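Local structure of alcohol dehydrogenase, zinc-containing (Thermotoga maritima, 1VJ0) at residues Glu123-Pro128 with Ala183-Asp188. The protein probably acts as a zinc-dependent oxidoreductase of the alcohol dehydrogenase family and binds two zinc ions, one of them held by four cysteines. Residues are numbered along the deposited sequence; the frame is centred on the assembly and turned at random.
With ZN (zinc ion), chain E.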
ATOM      1  N   GLU A 123       9.937 -11.399  -0.341  1.00 27.57           N
ATOM      2  CA  GLU A 123      10.433 -11.138  -1.682  1.00 27.50           C
ATOM      3  C   GLU A 123      11.237 -12.341  -2.182  1.00 27.23           C
ATOM      4  O   GLU A 123      12.438 -12.246  -2.382  1.00 26.82           O
ATOM      5  CB  GLU A 123      11.347  -9.905  -1.641  1.00 27.26           C
ATOM      6  CG  GLU A 123      10.666  -8.626  -1.192  1.00 27.54           C
ATOM      7  CD  GLU A 123      11.616  -7.541  -0.680  1.00 29.58           C
ATOM      8  OE1 GLU A 123      12.661  -7.810  -0.039  1.00 26.69           O
ATOM      9  OE2 GLU A 123      11.269  -6.367  -0.885  1.00 32.21           O
ATOM     10  N   PRO A 124      10.576 -13.465  -2.430  1.00 28.91           N
ATOM     11  CA  PRO A 124      11.272 -14.689  -2.801  1.00 28.95           C
ATOM     12  C   PRO A 124      12.066 -14.621  -4.098  1.00 28.71           C
ATOM     13  O   PRO A 124      13.038 -15.376  -4.247  1.00 28.66           O
ATOM     14  CB  PRO A 124      10.153 -15.734  -2.925  1.00 30.48           C
ATOM     15  CG  PRO A 124       8.880 -15.038  -2.669  1.00 30.13           C
ATOM     16  CD  PRO A 124       9.119 -13.652  -2.372  1.00 28.71           C
ATOM     17  N   TYR A 125      11.688 -13.720  -4.998  1.00 26.98           N
ATOM     18  CA  TYR A 125      12.456 -13.498  -6.248  1.00 26.00           C
ATOM     19  C   TYR A 125      13.868 -13.048  -5.888  1.00 25.92           C
ATOM     20  O   TYR A 125      14.812 -13.168  -6.704  1.00 25.25           O
ATOM     21  CB  TYR A 125      11.715 -12.493  -7.193  1.00 26.11           C
ATOM     22  CG  TYR A 125      11.073 -11.335  -6.495  1.00 24.53           C
ATOM     23  CD1 TYR A 125       9.776 -11.415  -5.974  1.00 27.40           C
ATOM     24  CD2 TYR A 125      11.785 -10.172  -6.276  1.00 27.45           C
ATOM     25  CE1 TYR A 125       9.236 -10.363  -5.255  1.00 25.79           C
ATOM     26  CE2 TYR A 125      11.245  -9.114  -5.581  1.00 26.63           C
ATOM     27  CZ  TYR A 125       9.990  -9.226  -5.052  1.00 27.62           C
ATOM     28  OH  TYR A 125       9.537  -8.132  -4.348  1.00 26.65           O
ATOM     29  N   LEU A 126      14.056 -12.507  -4.674  1.00 25.34           N
ATOM     30  CA  LEU A 126      15.407 -12.076  -4.222  1.00 25.18           C
ATOM     31  C   LEU A 126      16.222 -13.120  -3.405  1.00 26.07           C
ATOM     32  O   LEU A 126      17.316 -12.833  -2.916  1.00 26.48           O
ATOM     33  CB  LEU A 126      15.355 -10.749  -3.448  1.00 25.12           C
ATOM     34  CG  LEU A 126      14.670  -9.583  -4.152  1.00 22.42           C
ATOM     35  CD1 LEU A 126      14.571  -8.327  -3.309  1.00 20.11           C
ATOM     36  CD2 LEU A 126      15.341  -9.328  -5.455  1.00 26.08           C
ATOM     37  N   CYS A 127      15.710 -14.323  -3.294  1.00 27.93           N
ATOM     38  CA  CYS A 127      16.359 -15.368  -2.514  1.00 28.26           C
ATOM     39  C   CYS A 127      17.757 -15.609  -3.115  1.00 28.85           C
ATOM     40  O   CYS A 127      17.897 -15.779  -4.311  1.00 27.94           O
ATOM     41  CB  CYS A 127      15.521 -16.620  -2.608  1.00 30.13           C
ATOM     42  SG  CYS A 127      16.309 -18.086  -1.892  1.00 28.78           S
ATOM     43  N   PRO A 128      18.805 -15.554  -2.314  1.00 29.81           N
ATOM     44  CA  PRO A 128      20.143 -15.808  -2.850  1.00 30.84           C
ATOM     45  C   PRO A 128      20.390 -17.291  -3.223  1.00 31.35           C
ATOM     46  O   PRO A 128      21.432 -17.602  -3.763  1.00 31.38           O
ATOM     47  CB  PRO A 128      21.066 -15.377  -1.702  1.00 31.05           C
ATOM     48  CG  PRO A 128      20.209 -15.525  -0.434  1.00 30.27           C
ATOM     49  CD  PRO A 128      18.801 -15.295  -0.874  1.00 29.79           C
ATOM     50  N   ALA A 183       7.318  -9.026 -16.805  1.00 29.27           N
ATOM     51  CA  ALA A 183       6.463  -7.879 -17.109  1.00 29.55           C
ATOM     52  C   ALA A 183       5.332  -7.726 -16.051  1.00 29.10           C
ATOM     53  O   ALA A 183       5.050  -6.636 -15.578  1.00 28.98           O
ATOM     54  CB  ALA A 183       5.875  -8.003 -18.548  1.00 29.40           C
ATOM     55  N   TYR A 184       4.699  -8.831 -15.659  1.00 28.93           N
ATOM     56  CA  TYR A 184       3.704  -8.760 -14.603  1.00 27.63           C
ATOM     57  C   TYR A 184       4.284  -8.164 -13.325  1.00 27.01           C
ATOM     58  O   TYR A 184       3.695  -7.247 -12.720  1.00 26.08           O
ATOM     59  CB  TYR A 184       2.922 -10.098 -14.367  1.00 27.30           C
ATOM     60  CG  TYR A 184       1.875  -9.768 -13.359  1.00 27.26           C
ATOM     61  CD1 TYR A 184       0.742  -9.087 -13.735  1.00 29.51           C
ATOM     62  CD2 TYR A 184       2.101  -9.981 -12.014  1.00 26.26           C
ATOM     63  CE1 TYR A 184      -0.163  -8.636 -12.800  1.00 29.87           C
ATOM     64  CE2 TYR A 184       1.183  -9.547 -11.062  1.00 27.78           C
ATOM     65  CZ  TYR A 184       0.074  -8.874 -11.462  1.00 28.80           C
ATOM     66  OH  TYR A 184      -0.797  -8.422 -10.503  1.00 32.01           O
ATOM     67  N   HIS A 185       5.420  -8.675 -12.877  1.00 26.31           N
ATOM     68  CA  HIS A 185       6.089  -8.174 -11.697  1.00 26.91           C
ATOM     69  C   HIS A 185       6.192  -6.638 -11.796  1.00 27.21           C
ATOM     70  O   HIS A 185       5.937  -5.873 -10.840  1.00 25.25           O
ATOM     71  CB  HIS A 185       7.489  -8.851 -11.602  1.00 26.45           C
ATOM     72  CG  HIS A 185       8.305  -8.460 -10.408  1.00 25.84           C
ATOM     73  ND1 HIS A 185       9.515  -9.063 -10.106  1.00 25.35           N
ATOM     74  CD2 HIS A 185       8.058  -7.600  -9.399  1.00 26.21           C
ATOM     75  CE1 HIS A 185      10.002  -8.530  -8.999  1.00 28.42           C
ATOM     76  NE2 HIS A 185       9.127  -7.647  -8.535  1.00 24.66           N
ATOM     77  N   ALA A 186       6.583  -6.167 -12.963  1.00 28.02           N
ATOM     78  CA  ALA A 186       6.806  -4.747 -13.149  1.00 28.42           C
ATOM     79  C   ALA A 186       5.595  -3.904 -12.929  1.00 29.24           C
ATOM     80  O   ALA A 186       5.688  -2.801 -12.395  1.00 30.52           O
ATOM     81  CB  ALA A 186       7.295  -4.502 -14.542  1.00 30.17           C
ATOM     82  N   PHE A 187       4.462  -4.392 -13.415  1.00 28.66           N
ATOM     83  CA  PHE A 187       3.162  -3.745 -13.242  1.00 28.89           C
ATOM     84  C   PHE A 187       2.620  -3.900 -11.841  1.00 29.88           C
ATOM     85  O   PHE A 187       2.017  -2.948 -11.299  1.00 30.15           O
ATOM     86  CB  PHE A 187       2.185  -4.277 -14.287  1.00 28.69           C
ATOM     87  CG  PHE A 187       2.381  -3.664 -15.650  1.00 28.08           C
ATOM     88  CD1 PHE A 187       3.286  -4.199 -16.551  1.00 28.52           C
ATOM     89  CD2 PHE A 187       1.618  -2.548 -16.047  1.00 30.85           C
ATOM     90  CE1 PHE A 187       3.481  -3.609 -17.813  1.00 30.55           C
ATOM     91  CE2 PHE A 187       1.776  -1.971 -17.292  1.00 30.05           C
ATOM     92  CZ  PHE A 187       2.764  -2.505 -18.186  1.00 29.81           C
ATOM     93  N   ASP A 188       2.886  -5.042 -11.223  1.00 28.89           N
ATOM     94  CA  ASP A 188       2.398  -5.339  -9.874  1.00 29.97           C
ATOM     95  C   ASP A 188       3.039  -4.413  -8.854  1.00 30.67           C
ATOM     96  O   ASP A 188       2.475  -4.198  -7.797  1.00 30.62           O
ATOM     97  CB  ASP A 188       2.747  -6.778  -9.511  1.00 29.00           C
ATOM     98  CG  ASP A 188       1.980  -7.296  -8.351  1.00 30.91           C
ATOM     99  OD1 ASP A 188       0.722  -7.311  -8.395  1.00 28.78           O
ATOM    100  OD2 ASP A 188       2.580  -7.770  -7.362  1.00 31.69           O
TER
HETATM  101 ZN    ZN E 400      15.356 -17.933   0.299  1.00 22.68          ZN
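His185 and Tyr125 carry the whole contact between helix 170-188 and the zinc-bearing loop, burying 85 Å² in all. Along the helix, Ala183 and Tyr184 face other neighbours: Ala183 packs on helix 206-217, Tyr184 on helix 329-340. His185 then extends its imidazole toward the loop, CG anti to the backbone N (chi1 -179°), and brings CE1 and NE2 over one face of the Tyr125 ring. The rings form an edge-to-face stack tilted well short of perpendicular, planes at 57°. His185 CE1 comes nearest, 3.6 Å from Tyr125 CD2 and offset toward the rim. His185 ND1 hydrogen-bonds to Val326 O, which is likely to hold the rotation of the imidazole, and His331 stacks on it. The opposite face of the phenol is backed by the carbonyl carbon of Glu123, and Asn318 of a neighbouring subunit packs on both Tyr125 and His185. With an alanine at Tyr125, His185 CE1 and NE2 would probably lose their aromatic partner and a gap open between helix and loop. Farther on, Phe187 turns to Phe270 and Phe194. On the loop, Leu126 N bonds to Glu123 O at 2.8 Å, closing the short 3-10 turn that carries Tyr125. Cys127 comes just after this turn, its SG 2.4 Å from the zinc ion. With Cys112, Cys115 and Cys118 it completes the four-cysteine site, the structural zinc lobe characteristic of zinc-containing medium-chain dehydrogenases.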